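Local coordinates for uncharacterized protein (Bacteroides ovatus CL02T12C04, PDB 6PTM), which probably hydrolyses carrageenan oligosaccharides from a chain end, as an exo-acting glycoside hydrolase of family GH42, at residues 132-137 and 143-148; 60-65 and 70-75; 53-58 and 77-82. All blocks are in the same frame, centred on the assembly; numbering follows the deposited sequence. Where two conformers were deposited one is given.

Contact 1: 132-137 and 143-148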
loop_
_atom_site.group_PDB
_atom_site.type_symbol
_atom_site.label_atom_id
_atom_site.label_comp_id
_atom_site.label_asym_id
_atom_site.label_seq_id
_atom_site.Cartn_x
_atom_site.Cartn_y
_atom_site.Cartn_z
ATOM N N ILE A 132 4.472 8.696 31.164
ATOM C CA ILE A 132 4.533 8.619 32.654
ATOM C C ILE A 132 3.199 8.082 33.192
ATOM O O ILE A 132 3.238 7.131 33.977
ATOM C CB ILE A 132 4.940 9.975 33.265
ATOM C CG1 ILE A 132 6.373 10.354 32.874
ATOM C CG2 ILE A 132 4.737 9.951 34.774
ATOM C CD1 ILE A 132 6.705 11.808 33.076
ATOM N N SER A 133 2.059 8.619 32.758
ATOM C CA SER A 133 0.719 8.146 33.204
ATOM C C SER A 133 0.532 6.669 32.894
ATOM O O SER A 133 0.042 5.926 33.766
ATOM C CB SER A 133 -0.347 8.919 32.560
ATOM O OG SER A 133 -0.234 10.226 33.036
ATOM N N GLU A 134 0.860 6.271 31.677
ATOM C CA GLU A 134 0.643 4.874 31.276
ATOM C C GLU A 134 1.519 3.968 32.144
ATOM O O GLU A 134 0.991 3.002 32.729
ATOM C CB GLU A 134 0.934 4.610 29.798
ATOM C CG GLU A 134 0.649 3.149 29.439
ATOM C CD GLU A 134 0.687 2.797 27.964
ATOM O OE1 GLU A 134 0.908 3.704 27.175
ATOM O OE2 GLU A 134 0.558 1.585 27.624
ATOM N N LEU A 135 2.821 4.222 32.204
ATOM C CA LEU A 135 3.740 3.314 32.940
ATOM C C LEU A 135 3.377 3.255 34.440
ATOM O O LEU A 135 3.471 2.140 35.005
ATOM C CB LEU A 135 5.176 3.778 32.703
ATOM C CG LEU A 135 6.266 2.811 33.150
ATOM C CD1 LEU A 135 6.049 1.404 32.612
ATOM C CD2 LEU A 135 7.640 3.346 32.737
ATOM N N GLU A 136 2.991 4.365 35.063
ATOM C CA GLU A 136 2.588 4.355 36.497
ATOM C C GLU A 136 1.365 3.445 36.673
ATOM O O GLU A 136 1.362 2.687 37.646
ATOM C CB GLU A 136 2.340 5.772 36.996
ATOM C CG GLU A 136 3.604 6.613 37.033
ATOM C CD GLU A 136 4.104 6.950 38.426
ATOM O OE1 GLU A 136 3.982 6.074 39.326
ATOM O OE2 GLU A 136 4.613 8.072 38.600
ATOM N N ALA A 137 0.408 3.458 35.745
ATOM C CA ALA A 137 -0.761 2.559 35.768
ATOM C C ALA A 137 -0.311 1.107 35.592
ATOM O O ALA A 137 -0.890 0.218 36.250
ATOM C CB ALA A 137 -1.753 2.980 34.703
ATOM N N LEU A 143 -3.402 -1.329 34.369
ATOM C CA LEU A 143 -3.386 -1.683 32.933
ATOM C C LEU A 143 -2.601 -2.974 32.802
ATOM O O LEU A 143 -1.531 -3.093 33.452
ATOM C CB LEU A 143 -2.703 -0.599 32.098
ATOM C CG LEU A 143 -3.315 0.801 32.156
ATOM C CD1 LEU A 143 -2.489 1.788 31.329
ATOM C CD2 LEU A 143 -4.760 0.813 31.695
ATOM N N LYS A 144 -3.105 -3.892 32.003
ATOM C CA LYS A 144 -2.366 -5.137 31.704
ATOM C C LYS A 144 -1.546 -4.898 30.434
ATOM O O LYS A 144 -2.129 -4.565 29.404
ATOM C CB LYS A 144 -3.353 -6.301 31.581
ATOM C CG LYS A 144 -2.712 -7.663 31.299
ATOM C CD LYS A 144 -3.694 -8.826 31.312
ATOM C CE LYS A 144 -4.734 -8.725 30.219
ATOM N NZ LYS A 144 -4.211 -9.306 28.974
ATOM N N ARG A 145 -0.231 -5.066 30.508
ATOM C CA ARG A 145 0.667 -4.937 29.332
ATOM C C ARG A 145 0.952 -6.309 28.739
ATOM O O ARG A 145 1.565 -7.110 29.385
ATOM C CB ARG A 145 1.983 -4.260 29.697
ATOM C CG ARG A 145 2.939 -4.147 28.521
ATOM C CD ARG A 145 3.927 -3.048 28.775
ATOM N NE ARG A 145 3.299 -1.730 28.710
ATOM C CZ ARG A 145 3.976 -0.601 28.869
ATOM N NH1 ARG A 145 5.270 -0.654 29.096
ATOM N NH2 ARG A 145 3.395 0.577 28.749
ATOM N N LEU A 146 0.562 -6.535 27.494
ATOM C CA LEU A 146 0.855 -7.804 26.813
ATOM C C LEU A 146 2.344 -7.878 26.539
ATOM O O LEU A 146 2.976 -6.840 26.321
ATOM C CB LEU A 146 0.057 -7.849 25.519
ATOM C CG LEU A 146 -1.451 -7.906 25.717
ATOM C CD1 LEU A 146 -2.150 -7.933 24.370
ATOM C CD2 LEU A 146 -1.835 -9.117 26.563
ATOM N N PRO A 147 2.905 -9.106 26.501
ATOM C CA PRO A 147 4.261 -9.302 26.022
ATOM C C PRO A 147 4.432 -8.753 24.601
ATOM O O PRO A 147 3.521 -8.917 23.748
ATOM C CB PRO A 147 4.446 -10.832 25.996
ATOM C CG PRO A 147 3.355 -11.391 26.914
ATOM C CD PRO A 147 2.222 -10.379 26.839
ATOM N N THR A 148 5.604 -8.190 24.317
ATOM C CA THR A 148 5.914 -7.627 22.982
ATOM C C THR A 148 7.410 -7.797 22.747
ATOM O O THR A 148 8.179 -7.675 23.690
ATOM C CB THR A 148 5.400 -6.182 22.870
ATOM O OG1 THR A 148 5.351 -5.855 21.486
ATOM C CG2 THR A 148 6.256 -5.180 23.606
HETATM O O HOH W 1 0.314 -0.909 28.525
#

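Contact 2: 60-65 and 70-75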
loop_
_atom_site.group_PDB
_atom_site.type_symbol
_atom_site.label_atom_id
_atom_site.label_comp_id
_atom_site.label_asym_id
_atom_site.label_seq_id
_atom_site.Cartn_x
_atom_site.Cartn_y
_atom_site.Cartn_z
ATOM N N LYS A 60 12.962 2.313 37.191
ATOM C CA LYS A 60 12.148 1.703 38.273
ATOM C C LYS A 60 11.259 0.580 37.710
ATOM O O LYS A 60 11.354 -0.543 38.239
ATOM C CB LYS A 60 11.342 2.778 38.996
ATOM C CG LYS A 60 10.782 2.356 40.348
ATOM C CD LYS A 60 10.049 3.484 41.059
ATOM C CE LYS A 60 9.600 3.095 42.449
ATOM N NZ LYS A 60 8.484 3.948 42.910
ATOM N N ALA A 61 10.451 0.816 36.665
ATOM C CA ALA A 61 9.605 -0.257 36.055
ATOM C C ALA A 61 10.438 -1.482 35.628
ATOM O O ALA A 61 10.003 -2.613 35.882
ATOM C CB ALA A 61 8.833 0.277 34.874
ATOM N N LYS A 62 11.578 -1.265 34.972
ATOM C CA LYS A 62 12.537 -2.325 34.551
ATOM C C LYS A 62 12.915 -3.235 35.717
ATOM O O LYS A 62 12.948 -4.469 35.496
ATOM C CB LYS A 62 13.836 -1.737 33.994
ATOM C CG LYS A 62 13.954 -1.889 32.497
ATOM C CD LYS A 62 15.282 -1.500 31.916
ATOM C CE LYS A 62 15.143 -1.100 30.462
ATOM N NZ LYS A 62 14.454 -2.162 29.681
ATOM N N LYS A 63 13.224 -2.646 36.881
ATOM C CA LYS A 63 13.559 -3.374 38.138
ATOM C C LYS A 63 12.420 -4.363 38.432
ATOM O O LYS A 63 12.709 -5.471 38.854
ATOM C CB LYS A 63 13.836 -2.398 39.299
ATOM N N SER A 64 11.161 -4.009 38.179
ATOM C CA SER A 64 9.992 -4.875 38.479
ATOM C C SER A 64 9.740 -5.910 37.381
ATOM O O SER A 64 8.695 -6.577 37.465
ATOM C CB SER A 64 8.777 -4.041 38.690
ATOM O OG SER A 64 9.138 -2.900 39.447
ATOM N N GLY A 65 10.596 -5.989 36.361
ATOM C CA GLY A 65 10.430 -6.890 35.203
ATOM C C GLY A 65 9.404 -6.402 34.171
ATOM O O GLY A 65 9.018 -7.199 33.315
ATOM N N LYS A 70 8.039 0.449 25.017
ATOM C CA LYS A 70 7.177 1.543 24.504
ATOM C C LYS A 70 7.715 2.887 25.031
ATOM O O LYS A 70 7.961 3.761 24.226
ATOM C CB LYS A 70 5.747 1.243 24.928
ATOM C CG LYS A 70 4.712 2.234 24.455
ATOM C CD LYS A 70 3.318 1.775 24.800
ATOM C CE LYS A 70 2.300 2.835 24.454
ATOM N NZ LYS A 70 0.926 2.324 24.608
ATOM N N GLU A 71 7.933 2.995 26.343
ATOM C CA GLU A 71 8.387 4.242 27.010
ATOM C C GLU A 71 9.824 4.567 26.584
ATOM O O GLU A 71 10.131 5.771 26.385
ATOM C CB GLU A 71 8.204 4.132 28.516
ATOM C CG GLU A 71 6.749 4.155 28.958
ATOM C CD GLU A 71 6.063 2.801 28.861
ATOM O OE1 GLU A 71 6.786 1.779 28.738
ATOM O OE2 GLU A 71 4.809 2.774 28.906
ATOM N N GLU A 72 10.687 3.569 26.434
ATOM C CA GLU A 72 12.062 3.803 25.918
ATOM C C GLU A 72 12.023 4.374 24.504
ATOM O O GLU A 72 12.893 5.214 24.163
ATOM C CB GLU A 72 12.881 2.520 25.892
ATOM C CG GLU A 72 13.250 2.023 27.274
ATOM C CD GLU A 72 13.858 0.636 27.191
ATOM O OE1 GLU A 72 14.665 0.437 26.279
ATOM O OE2 GLU A 72 13.453 -0.244 27.937
ATOM N N THR A 73 11.070 3.924 23.686
ATOM C CA THR A 73 10.894 4.435 22.306
ATOM C C THR A 73 10.489 5.904 22.388
ATOM O O THR A 73 11.066 6.731 21.652
ATOM C CB THR A 73 9.890 3.590 21.512
ATOM O OG1 THR A 73 10.417 2.264 21.435
ATOM C CG2 THR A 73 9.635 4.159 20.137
ATOM N N ALA A 74 9.509 6.227 23.227
ATOM C CA ALA A 74 9.043 7.618 23.450
ATOM C C ALA A 74 10.195 8.489 23.992
ATOM O O ALA A 74 10.347 9.648 23.533
ATOM C CB ALA A 74 7.855 7.622 24.399
ATOM N N LEU A 75 10.919 7.988 24.995
ATOM C CA LEU A 75 12.066 8.713 25.613
ATOM C C LEU A 75 13.088 9.020 24.513
ATOM O O LEU A 75 13.565 10.155 24.440
ATOM C CB LEU A 75 12.707 7.855 26.706
ATOM C CG LEU A 75 13.872 8.525 27.434
ATOM C CD1 LEU A 75 13.375 9.719 28.229
ATOM C CD2 LEU A 75 14.575 7.574 28.370
#

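Contact 3: 53-58 and 77-82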
loop_
_atom_site.group_PDB
_atom_site.type_symbol
_atom_site.label_atom_id
_atom_site.label_comp_id
_atom_site.label_asym_id
_atom_site.label_seq_id
_atom_site.Cartn_x
_atom_site.Cartn_y
_atom_site.Cartn_z
ATOM N N GLU A 53 12.151 12.662 34.201
ATOM C CA GLU A 53 11.157 11.972 35.060
ATOM C C GLU A 53 10.853 10.610 34.418
ATOM O O GLU A 53 10.982 9.572 35.118
ATOM C CB GLU A 53 9.934 12.870 35.228
ATOM C CG GLU A 53 9.010 12.471 36.375
ATOM C CD GLU A 53 7.666 13.176 36.391
ATOM O OE1 GLU A 53 7.605 14.317 35.946
ATOM O OE2 GLU A 53 6.676 12.568 36.839
ATOM N N LEU A 54 10.519 10.594 33.119
ATOM C CA LEU A 54 10.248 9.323 32.400
ATOM C C LEU A 54 11.464 8.407 32.462
ATOM O O LEU A 54 11.258 7.212 32.681
ATOM C CB LEU A 54 9.846 9.558 30.943
ATOM C CG LEU A 54 9.482 8.262 30.217
ATOM C CD1 LEU A 54 8.384 7.503 30.958
ATOM C CD2 LEU A 54 9.079 8.534 28.775
ATOM N N ARG A 55 12.684 8.939 32.303
ATOM C CA ARG A 55 13.929 8.123 32.325
ATOM C C ARG A 55 14.075 7.404 33.674
ATOM O O ARG A 55 14.450 6.219 33.668
ATOM C CB ARG A 55 15.189 8.959 32.065
ATOM C CG ARG A 55 16.462 8.129 32.004
ATOM C CD ARG A 55 17.713 8.976 31.838
ATOM N NE ARG A 55 17.707 9.508 30.471
ATOM C CZ ARG A 55 17.432 10.758 30.121
ATOM N NH1 ARG A 55 17.205 11.682 31.038
ATOM N NH2 ARG A 55 17.436 11.099 28.837
ATOM N N LYS A 56 13.793 8.064 34.796
ATOM C CA LYS A 56 13.880 7.385 36.116
ATOM C C LYS A 56 12.724 6.381 36.255
ATOM O O LYS A 56 12.938 5.319 36.823
ATOM C CB LYS A 56 13.842 8.399 37.258
ATOM C CG LYS A 56 14.779 9.580 37.074
ATOM C CD LYS A 56 15.518 9.951 38.317
ATOM C CE LYS A 56 14.589 10.286 39.461
ATOM N NZ LYS A 56 14.332 11.741 39.525
ATOM N N LEU A 57 11.526 6.702 35.780
ATOM C CA LEU A 57 10.355 5.793 35.932
ATOM C C LEU A 57 10.628 4.517 35.139
ATOM O O LEU A 57 10.325 3.420 35.631
ATOM C CB LEU A 57 9.082 6.488 35.442
ATOM C CG LEU A 57 7.792 5.730 35.740
ATOM C CD1 LEU A 57 7.554 5.657 37.243
ATOM C CD2 LEU A 57 6.617 6.414 35.056
ATOM N N ILE A 58 11.248 4.650 33.969
ATOM C CA ILE A 58 11.653 3.474 33.159
ATOM C C ILE A 58 12.605 2.591 33.975
ATOM O O ILE A 58 12.401 1.364 33.998
ATOM C CB ILE A 58 12.253 3.903 31.807
ATOM C CG1 ILE A 58 11.134 4.387 30.875
ATOM C CG2 ILE A 58 13.088 2.777 31.206
ATOM C CD1 ILE A 58 11.639 5.130 29.666
ATOM N N THR A 77 12.650 9.173 21.274
ATOM C CA THR A 77 12.062 10.159 20.356
ATOM C C THR A 77 12.251 11.560 20.945
ATOM O O THR A 77 12.577 12.519 20.207
ATOM C CB THR A 77 10.586 9.880 20.088
ATOM O OG1 THR A 77 10.412 8.549 19.594
ATOM C CG2 THR A 77 10.054 10.880 19.092
ATOM N N ALA A 78 11.980 11.693 22.230
ATOM C CA ALA A 78 12.026 12.980 22.935
ATOM C C ALA A 78 13.471 13.480 22.907
ATOM O O ALA A 78 13.689 14.645 22.485
ATOM C CB ALA A 78 11.478 12.807 24.327
ATOM N N GLU A 79 14.433 12.613 23.245
ATOM C CA GLU A 79 15.881 12.978 23.263
ATOM C C GLU A 79 16.280 13.484 21.886
ATOM O O GLU A 79 16.953 14.487 21.818
ATOM C CB GLU A 79 16.755 11.791 23.650
ATOM C CG GLU A 79 16.561 11.402 25.085
ATOM C CD GLU A 79 17.183 10.064 25.398
ATOM O OE1 GLU A 79 17.490 9.327 24.473
ATOM O OE2 GLU A 79 17.280 9.757 26.563
ATOM N N ILE A 80 15.812 12.836 20.821
ATOM C CA ILE A 80 16.186 13.223 19.432
ATOM C C ILE A 80 15.584 14.596 19.116
ATOM O O ILE A 80 16.303 15.445 18.585
ATOM C CB ILE A 80 15.758 12.150 18.415
ATOM C CG1 ILE A 80 16.616 10.882 18.585
ATOM C CG2 ILE A 80 15.833 12.698 16.995
ATOM C CD1 ILE A 80 16.138 9.703 17.764
ATOM N N PHE A 81 14.310 14.796 19.428
ATOM C CA PHE A 81 13.581 16.006 18.978
ATOM C C PHE A 81 13.948 17.188 19.864
ATOM O O PHE A 81 13.647 18.309 19.450
ATOM C CB PHE A 81 12.072 15.788 18.924
ATOM C CG PHE A 81 11.649 15.274 17.572
ATOM C CD1 PHE A 81 11.647 13.913 17.298
ATOM C CD2 PHE A 81 11.305 16.159 16.565
ATOM C CE1 PHE A 81 11.244 13.456 16.054
ATOM C CE2 PHE A 81 10.912 15.702 15.321
ATOM C CZ PHE A 81 10.893 14.355 15.067
ATOM N N MET A 82 14.530 16.959 21.033
ATOM C CA MET A 82 15.040 18.103 21.825
ATOM C C MET A 82 16.189 18.697 20.999
ATOM O O MET A 82 16.257 19.927 20.885
ATOM C CB MET A 82 15.518 17.706 23.223
ATOM C CG MET A 82 14.388 17.389 24.182
ATOM S SD MET A 82 13.276 18.802 24.458
ATOM C CE MET A 82 14.315 19.770 25.561
#

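Contact 1: 132-137 and 143-148
E134 reaches from the helix to R145 and L143. From CB the chain runs with CG anti to the backbone N (chi1 -178°) and extended beyond, which brings the carboxylate, though not CB, up to the loop. E134 CG lies 3.9 Å from L143 CD1, and E134 CD is 3.6 Å from R145 NH2. At the tip, E134 OE2 takes a weak hydrogen bond from R145 NH2 (3.2 Å, 155° at the hydrogen), which is also a salt bridge. OE2 sits at the guanidinium edge; the two planes are 84° apart, and OE2 alone meets R145 while OE1 turns to K70. A water bridges the same groups, donating to E134 OE2 (2.7 Å) and accepting from R145 NE (3.1 Å). R145 NH2 has a stronger mate in E71. With an alanine replacing E134, K70 is likely to lose its carboxylate partner, R145 one of its two, and the water its acceptor. Nearby, A137 CB meets L143 CD1 at 3.7 Å, and L143 N donates weakly to A137 O. The loop after helix 109-139 thus passes its last turns at L143 and R145, in a group of N-terminal helices (44-63, 69-90 and 109-139) packed together.

Contact 2: 60-65 and 70-75
One salt bridge joins K62 to E72 across the two helices. K62 NZ donates to E72 OE2 at 2.8 Å, arriving on the syn side of the carboxylate but 33° out of its plane, so the ammonium sits somewhat above the group. The lysine bends at its last torsion (chi4 -53°), which helps swing NZ over to the oxygen; the two side chains meet at about a right angle. E72 stretches out beyond CG, and its other oxygen, OE1, is hydrogen-bonded to the hydroxyl of Y187. T68 OG1 is bonded to E72 OE2 and is also a weak partner of K62 NZ, which places the connecting turn beside the ion pair.

Beyond the ion pair, the nearest approach is K62 CE to E72 OE2 at 3.2 Å, a consequence of the bond to NZ. The pair lies near the closed end of an antiparallel helical hairpin, made by helices 44-63 and 69-90, whose CA atoms at K62 and E72 stand 10.6 Å apart.

Backbone bonds end the first helix. G65, with phi 77°, sits in a Schellman motif, which has two bonds back into the last turn; G65 N bonds K62 O there at 2.9 Å, and S64 N makes a weak bond to A61 O at 2.9 Å. Among side chains, S64 OG gives a weak bond to K60 O.

Contact 3: 53-58 and 77-82
R55 and E79 meet through a single nitrogen and a single oxygen. R55 NH2 donates to E79 OE2 at 2.6 Å, a salt bridge with an angle of 147° at the hydrogen, so the bond is short but somewhat bent. The arginine leaves its helix with CG anti to the backbone N, continues extended through CD, and then kinks at chi3 (-71°); this kink and the turn of the guanidinium plane about the CD-NE bond together put the NH2 edge against the glutamate. E79 chooses the other first torsion, CG anti to its carbonyl carbon, and its chain is straight beyond that, delivering the carboxylate toward the neighbouring helix. The side chains as a whole cross at about a right angle, yet their flat ends lie only 12° from coplanar.

The two segments belong to the antiparallel helices 44-63 and 69-90, which form a helical hairpin, with 10.5 Å between the CA atoms of R55 and E79.

Although the planes nearly coincide, the pairing is not the two-pronged kind. OE2 uses its anti lone pair, the one away from OE1, and R55 NE stays 3.9 Å from E79 OE2. OE1 is taken instead by R76 NE, a residue of the same helix, so the carboxylate is held from two arginines. R55 NH1 has a weak bond to N52.

The ion pair lies toward solvent, while the packing between the helices is carried by apolar residues such as I58 on L75 and A78 on I51. On the far side of helix 69-90, F81 packs against V537 and P534 of helix 534-549.

How the contacts relate
From the N terminus, helix 44-63 carries the first half of contact 3 and then that of contact 2; after a short turn, helix 69-90 supplies their second halves in reverse order. Contact 2 is therefore nested inside the loop closed by contact 3, with their centres about 10 Å apart. The paired positions shift by seven residues, about two turns, in opposite directions along the two helices, as expected for an antiparallel pair. Contact 1 follows in series, closing the short turn at the end of helix 109-139. It meets contact 2 through E71 and K70, with L135 against A61, and contact 3 through L57. Together the contacts tie three N-terminal helices to the segment leading into strand 157-159.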